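Local structure of aminotransferase (Paracoccus denitrificans, 4GRX) at residues E49-V54 / R60-N65. The protein probably catalyses the pyridoxal-phosphate-dependent transfer of amino groups between amines and keto compounds, as a class III omega-aminotransferase. Residues are numbered along the deposited sequence; the frame is centred on the assembly and turned at random.
Sequences EGPYIV and RYLDAN
The ring of Tyr52 is a flat wedge driven between Arg60 and Leu62, residues two apart on the neighbouring strand. One face takes the guanidinium as a cation-pi contact: Arg60 CZ stands 4.5 Å from the ring centroid, with the two planes 36° apart. The opposite face takes a CH-pi contact from Leu62 CD1, 4.3 Å from the centroid and 18° off the normal. Leu62 CD1 also lies 3.8 Å from Pro51 CB, so the methyl sits in the hollow between the proline and the Tyr52 ring. Arg60 reaches its place through an extended chain, CG anti to the backbone N (chi1 174°); Val54 CG2 bulges against Arg60 CG, while Arg60 NH1 and NH2 both hydrogen-bond to Glu49 OE1 at 3.1 Å, a salt bridge. This oxygen lies in the guanidinium plane, yet both nitrogens meet it from the same face of the carboxylate. Tyr52 OH hydrogen-bonds to Glu448 OE1 on helix 443-463. With an alanine in place of Tyr52, a gap is likely to open between Arg60 and Leu62, leaving the guanidinium without its aromatic floor and Glu448 without this partner. The backbone is an antiparallel beta hairpin of strands 52-55 and 60-63, the two central strands of a small mixed sheet in this class III aminotransferase. Ile53 and Tyr61 form its hydrogen-bonded pair, with Tyr61 N 2.8 Å from Ile53 O, and Asp63 N extends the ladder to Pro51 O at 3.0 Å. On the face with Ile53 and Tyr61, Ile53 CG1 rests 4.0 Å from Tyr61 CB. Further along, Asp63 OD1 closes an Asx turn with Asn65 N, and Asp63 OD2 hydrogen-bonds to Tyr94 OH of the second subunit.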
loop_
_atom_site.group_PDB
_atom_site.type_symbol
_atom_site.label_atom_id
_atom_site.label_comp_id
_atom_site.label_asym_id
_atom_site.label_seq_id
_atom_site.Cartn_x
_atom_site.Cartn_y
_atom_site.Cartn_z
ATOM N N GLU A 49 -1.135 27.248 1.802
ATOM C CA GLU A 49 -1.988 28.168 1.046
ATOM C C GLU A 49 -1.486 28.190 -0.388
ATOM O O GLU A 49 -0.348 28.588 -0.658
ATOM C CB GLU A 49 -1.940 29.583 1.614
ATOM C CG GLU A 49 -2.358 29.717 3.069
ATOM C CD GLU A 49 -2.021 31.083 3.654
ATOM O OE1 GLU A 49 -1.514 31.947 2.897
ATOM O OE2 GLU A 49 -2.258 31.301 4.869
ATOM N N GLY A 50 -2.337 27.770 -1.311
ATOM C CA GLY A 50 -1.913 27.644 -2.682
ATOM C C GLY A 50 -0.718 26.711 -2.693
ATOM O O GLY A 50 -0.759 25.641 -2.080
ATOM N N PRO A 51 0.365 27.118 -3.376
ATOM C CA PRO A 51 1.585 26.312 -3.459
ATOM C C PRO A 51 2.550 26.545 -2.293
ATOM O O PRO A 51 3.722 26.171 -2.371
ATOM C CB PRO A 51 2.199 26.769 -4.777
ATOM C CG PRO A 51 1.744 28.190 -4.932
ATOM C CD PRO A 51 0.452 28.349 -4.183
ATOM N N TYR A 52 2.052 27.137 -1.214
ATOM C CA TYR A 52 2.866 27.410 -0.030
ATOM C C TYR A 52 2.530 26.496 1.125
ATOM O O TYR A 52 1.371 26.154 1.334
ATOM C CB TYR A 52 2.690 28.849 0.440
ATOM C CG TYR A 52 3.113 29.877 -0.558
ATOM C CD1 TYR A 52 2.196 30.412 -1.462
ATOM C CD2 TYR A 52 4.428 30.310 -0.607
ATOM C CE1 TYR A 52 2.584 31.348 -2.394
ATOM C CE2 TYR A 52 4.828 31.248 -1.532
ATOM C CZ TYR A 52 3.899 31.767 -2.414
ATOM O OH TYR A 52 4.297 32.697 -3.324
ATOM N N ILE A 53 3.568 26.105 1.859
ATOM C CA ILE A 53 3.420 25.443 3.152
ATOM C C ILE A 53 3.973 26.368 4.240
ATOM O O ILE A 53 4.759 27.296 3.959
ATOM C CB ILE A 53 4.085 24.044 3.190
ATOM C CG1 ILE A 53 5.615 24.151 3.059
ATOM C CG2 ILE A 53 3.491 23.130 2.112
ATOM C CD1 ILE A 53 6.356 22.848 3.260
ATOM N N VAL A 54 3.517 26.134 5.472
ATOM C CA VAL A 54 3.834 26.977 6.632
ATOM C C VAL A 54 4.125 26.055 7.808
ATOM O O VAL A 54 3.296 25.197 8.129
ATOM C CB VAL A 54 2.633 27.886 7.004
ATOM C CG1 VAL A 54 2.903 28.697 8.261
ATOM C CG2 VAL A 54 2.274 28.796 5.845
ATOM N N ARG A 60 7.373 30.224 6.255
ATOM C CA ARG A 60 6.563 29.918 5.082
ATOM C C ARG A 60 7.449 29.582 3.879
ATOM O O ARG A 60 8.472 30.226 3.664
ATOM C CB ARG A 60 5.644 31.117 4.814
ATOM C CG ARG A 60 4.790 31.097 3.560
ATOM C CD ARG A 60 4.270 32.510 3.292
ATOM N NE ARG A 60 3.285 32.529 2.214
ATOM C CZ ARG A 60 1.972 32.378 2.386
ATOM N NH1 ARG A 60 1.468 32.208 3.609
ATOM N NH2 ARG A 60 1.161 32.395 1.332
ATOM N N TYR A 61 7.063 28.561 3.117
ATOM C CA TYR A 61 7.869 28.057 1.992
ATOM C C TYR A 61 7.040 27.819 0.717
ATOM O O TYR A 61 5.912 27.320 0.776
ATOM C CB TYR A 61 8.572 26.739 2.346
ATOM C CG TYR A 61 9.186 26.631 3.740
ATOM C CD1 TYR A 61 8.387 26.395 4.866
ATOM C CD2 TYR A 61 10.577 26.704 3.925
ATOM C CE1 TYR A 61 8.949 26.265 6.127
ATOM C CE2 TYR A 61 11.142 26.583 5.188
ATOM C CZ TYR A 61 10.323 26.362 6.282
ATOM O OH TYR A 61 10.870 26.245 7.537
ATOM N N LEU A 62 7.617 28.154 -0.434
ATOM C CA LEU A 62 7.044 27.777 -1.722
ATOM C C LEU A 62 7.483 26.358 -2.112
ATOM O O LEU A 62 8.627 26.147 -2.505
ATOM C CB LEU A 62 7.459 28.791 -2.783
ATOM C CG LEU A 62 7.070 28.554 -4.236
ATOM C CD1 LEU A 62 5.560 28.446 -4.385
ATOM C CD2 LEU A 62 7.628 29.682 -5.093
ATOM N N ASP A 63 6.580 25.387 -1.987
ATOM C CA ASP A 63 6.933 23.979 -2.249
ATOM C C ASP A 63 6.887 23.681 -3.740
ATOM O O ASP A 63 5.834 23.363 -4.277
ATOM C CB ASP A 63 6.038 22.999 -1.464
ATOM C CG ASP A 63 6.512 21.552 -1.573
ATOM O OD1 ASP A 63 6.899 21.116 -2.684
ATOM O OD2 ASP A 63 6.497 20.824 -0.545
ATOM N N ALA A 64 8.041 23.784 -4.394
ATOM C CA ALA A 64 8.155 23.573 -5.838
ATOM C C ALA A 64 8.258 22.092 -6.187
ATOM O O ALA A 64 8.614 21.739 -7.305
ATOM C CB ALA A 64 9.352 24.327 -6.394
ATOM N N ASN A 65 7.936 21.227 -5.234
ATOM C CA ASN A 65 7.978 19.783 -5.448
ATOM C C ASN A 65 6.579 19.196 -5.333
ATOM O O ASN A 65 6.411 17.980 -5.258
ATOM C CB ASN A 65 8.907 19.139 -4.417
ATOM C CG ASN A 65 9.554 17.877 -4.924
ATOM O OD1 ASN A 65 9.239 16.770 -4.470
ATOM N ND2 ASN A 65 10.463 18.026 -5.872
#